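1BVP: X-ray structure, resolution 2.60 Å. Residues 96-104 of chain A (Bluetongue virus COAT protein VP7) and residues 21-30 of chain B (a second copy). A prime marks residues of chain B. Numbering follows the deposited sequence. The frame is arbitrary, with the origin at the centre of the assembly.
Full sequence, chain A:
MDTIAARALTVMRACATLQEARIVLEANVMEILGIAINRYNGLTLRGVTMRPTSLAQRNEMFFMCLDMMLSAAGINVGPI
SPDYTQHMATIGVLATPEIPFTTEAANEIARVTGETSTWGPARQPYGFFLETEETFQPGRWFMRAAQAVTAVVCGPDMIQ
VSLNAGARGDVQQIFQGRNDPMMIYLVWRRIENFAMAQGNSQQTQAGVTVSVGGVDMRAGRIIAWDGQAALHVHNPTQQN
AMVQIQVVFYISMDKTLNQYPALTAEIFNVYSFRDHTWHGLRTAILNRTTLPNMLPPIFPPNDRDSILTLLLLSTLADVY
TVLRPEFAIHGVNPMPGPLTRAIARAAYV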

# COMPACT_ATOMS: atom_id res chain seq x y z
N THR A 96 20.08 -30.39 -0.98
CA THR A 96 20.82 -31.06 0.09
C THR A 96 20.15 -30.73 1.43
O THR A 96 20.27 -29.61 1.92
N PRO A 97 19.56 -31.73 2.09
CA PRO A 97 18.88 -31.52 3.37
C PRO A 97 19.73 -31.01 4.51
O PRO A 97 19.22 -30.62 5.53
N GLU A 98 21.04 -30.97 4.31
CA GLU A 98 21.89 -30.49 5.39
C GLU A 98 22.04 -28.99 5.41
O GLU A 98 22.53 -28.46 6.42
N ILE A 99 21.70 -28.30 4.32
CA ILE A 99 21.78 -26.83 4.32
C ILE A 99 20.49 -26.36 4.99
O ILE A 99 19.39 -26.65 4.51
N PRO A 100 20.62 -25.68 6.12
CA PRO A 100 19.40 -25.22 6.80
C PRO A 100 18.82 -23.91 6.21
O PRO A 100 19.50 -23.17 5.50
N PHE A 101 17.52 -23.70 6.41
CA PHE A 101 16.88 -22.47 5.96
C PHE A 101 16.31 -21.80 7.21
O PHE A 101 16.06 -22.46 8.23
N THR A 102 16.21 -20.48 7.20
CA THR A 102 15.70 -19.77 8.36
C THR A 102 14.16 -19.74 8.46
O THR A 102 13.44 -19.95 7.49
N THR A 103 13.67 -19.47 9.66
CA THR A 103 12.26 -19.33 9.93
C THR A 103 11.65 -18.25 8.99
O THR A 103 10.58 -18.47 8.43
N GLU A 104 12.34 -17.12 8.79
CA GLU A 104 11.89 -16.04 7.90
C GLU A 104 11.72 -16.57 6.48
O GLU A 104 10.64 -16.48 5.90
N ALA B 21 10.08 -33.90 5.78
CA ALA B 21 10.48 -34.91 6.75
C ALA B 21 11.96 -34.94 7.19
O ALA B 21 12.25 -34.87 8.40
N ARG B 22 12.88 -35.01 6.23
CA ARG B 22 14.30 -35.12 6.58
C ARG B 22 15.19 -33.86 6.67
O ARG B 22 16.36 -33.97 7.02
N ILE B 23 14.62 -32.69 6.38
CA ILE B 23 15.37 -31.44 6.44
C ILE B 23 16.02 -31.18 7.80
O ILE B 23 15.62 -31.75 8.80
N VAL B 24 17.06 -30.36 7.85
CA VAL B 24 17.67 -30.08 9.14
C VAL B 24 17.28 -28.69 9.63
O VAL B 24 17.40 -27.67 8.92
N LEU B 25 16.81 -28.67 10.87
CA LEU B 25 16.37 -27.45 11.47
C LEU B 25 17.45 -26.52 11.95
O LEU B 25 18.52 -26.96 12.33
N GLU B 26 17.18 -25.23 11.86
CA GLU B 26 18.06 -24.21 12.36
C GLU B 26 17.95 -24.51 13.90
O GLU B 26 16.90 -24.98 14.37
N ALA B 27 19.04 -24.38 14.65
CA ALA B 27 19.03 -24.71 16.09
C ALA B 27 17.98 -23.98 16.92
O ALA B 27 17.36 -24.53 17.82
N ASN B 28 17.90 -22.70 16.66
CA ASN B 28 16.96 -21.79 17.27
C ASN B 28 15.53 -22.42 17.28
O ASN B 28 14.86 -22.49 18.30
N VAL B 29 15.10 -22.96 16.14
CA VAL B 29 13.79 -23.59 16.01
C VAL B 29 13.59 -24.79 16.92
O VAL B 29 12.52 -24.97 17.50
N MET B 30 14.58 -25.68 16.96
CA MET B 30 14.47 -26.87 17.80
C MET B 30 14.44 -26.52 19.28
O MET B 30 13.75 -27.18 20.05

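Two weak hydrogen bonds, both with a backbone N as donor, are the only ones between these two stretches; most of the rest of the contact is packing. The first runs from Val24′ N to Pro97 O, 3.2 Å long with an angle of 131° at the hydrogen. The second runs from Thr103 N to Glu26′ OE1, at 3.4 Å and 147°.

Pro97 lies inside a type I turn from Thr96 to Ile99, closed by Ile99 N to Thr96 O at 3.1 Å. Its CA-to-CB bond points toward chain B, and its ring is C-gamma endo. Pro97 CG lies 3.9 Å from Arg22′ NE, oblique to the guanidinium. Pro97 O also comes within 3.0 Å of Val24′ CG1, a very short approach for a methyl group.

Val24′ points toward chain A in the m rotamer, with chi1 at -41°. It is the residue of either stretch with the most area covered by the other. Its second methyl, CG2, lies 3.5 Å from Glu98 O and 4.0 Å from Pro100 CB. Pro100 points toward chain B, and its CB is also 3.7 Å from Val24′ O.

Glu98 starts away from chain B (chi1 m, chi2 p). Its OE2 lies 4.4 Å from Arg22′ NH2, near the guanidinium plane. The charges are opposite, but the distance is beyond a salt bridge. Arg22′ has chi1 p, chi2 t and chi3 m, and is poorly ordered, so this approach should be read with caution.

Phe101 also starts away, but chi1 p brings the end of its ring nearer. Phe101 CE2 lies 4.3 Å from Ile23′ CB, a loose apolar contact with an oblique approach to the ring. Ile23′ is p at both chi1 and chi2, and its CA-to-CB bond points sideways.

Glu26′ points toward chain A and extends with chi1 and chi2 both t. Its CB lies 4.0 Å from Phe101 O. The extended chain carries the carboxylate to the start of the chain A helix, where OE1 accepts from Thr103 N. Thr102 CG2 is 3.6 Å from Glu26′ OE2, which is hydrogen-bonded elsewhere in the structure. Thr102, chi1 p, is the N-cap residue, and its side chain caps a backbone N just past the stretch. Glu26′ is itself at the N-cap position of the chain B helix.

Thr103 is m and points sideways. Its OG1 lies 3.6 Å from Glu26′ OE1 and 3.4 Å from Val29′ CG2. Val29′, chi1 t, points toward chain A.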

# COMPACT_ATOMS: atom_id res chain seq x y z
CB THR A 96 22.31 -30.53 0.17
OG1 THR A 96 22.99 -30.81 -1.06
CG2 THR A 96 23.08 -31.16 1.34
CB PRO A 97 18.27 -32.88 3.69
CG PRO A 97 19.14 -33.82 2.96
CD PRO A 97 19.45 -33.13 1.66
CB GLU A 98 23.26 -31.19 5.39
CG GLU A 98 23.24 -32.64 5.90
CD GLU A 98 22.78 -33.66 4.85
OE1 GLU A 98 23.21 -33.57 3.66
OE2 GLU A 98 22.00 -34.57 5.23
CB ILE A 99 21.83 -26.22 2.94
CG1 ILE A 99 22.98 -26.80 2.13
CG2 ILE A 99 21.95 -24.70 3.08
CD1 ILE A 99 23.18 -26.13 0.81
CB PRO A 100 19.88 -25.04 8.25
CG PRO A 100 21.29 -24.49 8.03
CD PRO A 100 21.84 -25.23 6.81
CB PHE A 101 15.80 -22.73 4.90
CG PHE A 101 14.80 -23.78 5.28
CD1 PHE A 101 13.73 -23.48 6.12
CD2 PHE A 101 14.91 -25.07 4.78
CE1 PHE A 101 12.77 -24.47 6.46
CE2 PHE A 101 13.97 -26.06 5.10
CZ PHE A 101 12.90 -25.76 5.94
CB THR A 102 16.17 -18.32 8.32
OG1 THR A 102 15.73 -17.72 7.10
CG2 THR A 102 17.67 -18.24 8.41
CB THR A 103 12.04 -18.93 11.41
OG1 THR A 103 12.30 -20.06 12.24
CG2 THR A 103 10.65 -18.47 11.66
CB GLU A 104 12.89 -14.89 7.83
CG GLU A 104 13.12 -14.14 9.13
CD GLU A 104 13.60 -15.02 10.33
OE1 GLU A 104 14.55 -15.85 10.19
OE2 GLU A 104 13.03 -14.84 11.44
CB ALA B 21 10.04 -36.30 6.26
CB ARG B 22 14.98 -36.22 5.74
CG ARG B 22 14.94 -36.04 4.20
CD ARG B 22 15.77 -37.15 3.53
NE ARG B 22 17.18 -37.10 3.96
CZ ARG B 22 18.05 -38.11 3.92
NH1 ARG B 22 17.68 -39.30 3.46
NH2 ARG B 22 19.30 -37.92 4.34
CB ILE B 23 14.47 -30.25 6.03
CG1 ILE B 23 13.08 -30.26 6.71
CG2 ILE B 23 14.23 -30.35 4.54
CD1 ILE B 23 12.96 -29.73 8.15
CB VAL B 24 19.21 -30.26 9.15
CG1 VAL B 24 19.60 -31.49 8.36
CG2 VAL B 24 19.93 -29.00 8.69
CB LEU B 25 15.44 -27.76 12.64
CG LEU B 25 13.99 -28.07 12.27
CD1 LEU B 25 13.65 -27.42 10.90
CD2 LEU B 25 13.77 -29.58 12.27
CB GLU B 26 17.44 -22.88 11.93
CG GLU B 26 18.01 -21.60 12.46
CD GLU B 26 17.10 -20.38 12.13
OE1 GLU B 26 15.84 -20.52 12.11
OE2 GLU B 26 17.63 -19.27 11.89
CB ALA B 27 20.38 -24.45 16.67
CB ASN B 28 17.07 -20.51 16.41
CG ASN B 28 16.17 -19.40 16.89
OD1 ASN B 28 15.27 -18.95 16.16
ND2 ASN B 28 16.41 -18.94 18.12
CB VAL B 29 13.58 -24.08 14.54
CG1 VAL B 29 12.28 -24.82 14.38
CG2 VAL B 29 13.66 -22.91 13.61
CB MET B 30 15.61 -27.82 17.50
CG MET B 30 15.42 -28.65 16.26
SD MET B 30 16.95 -29.62 16.11
CE MET B 30 16.29 -31.33 15.48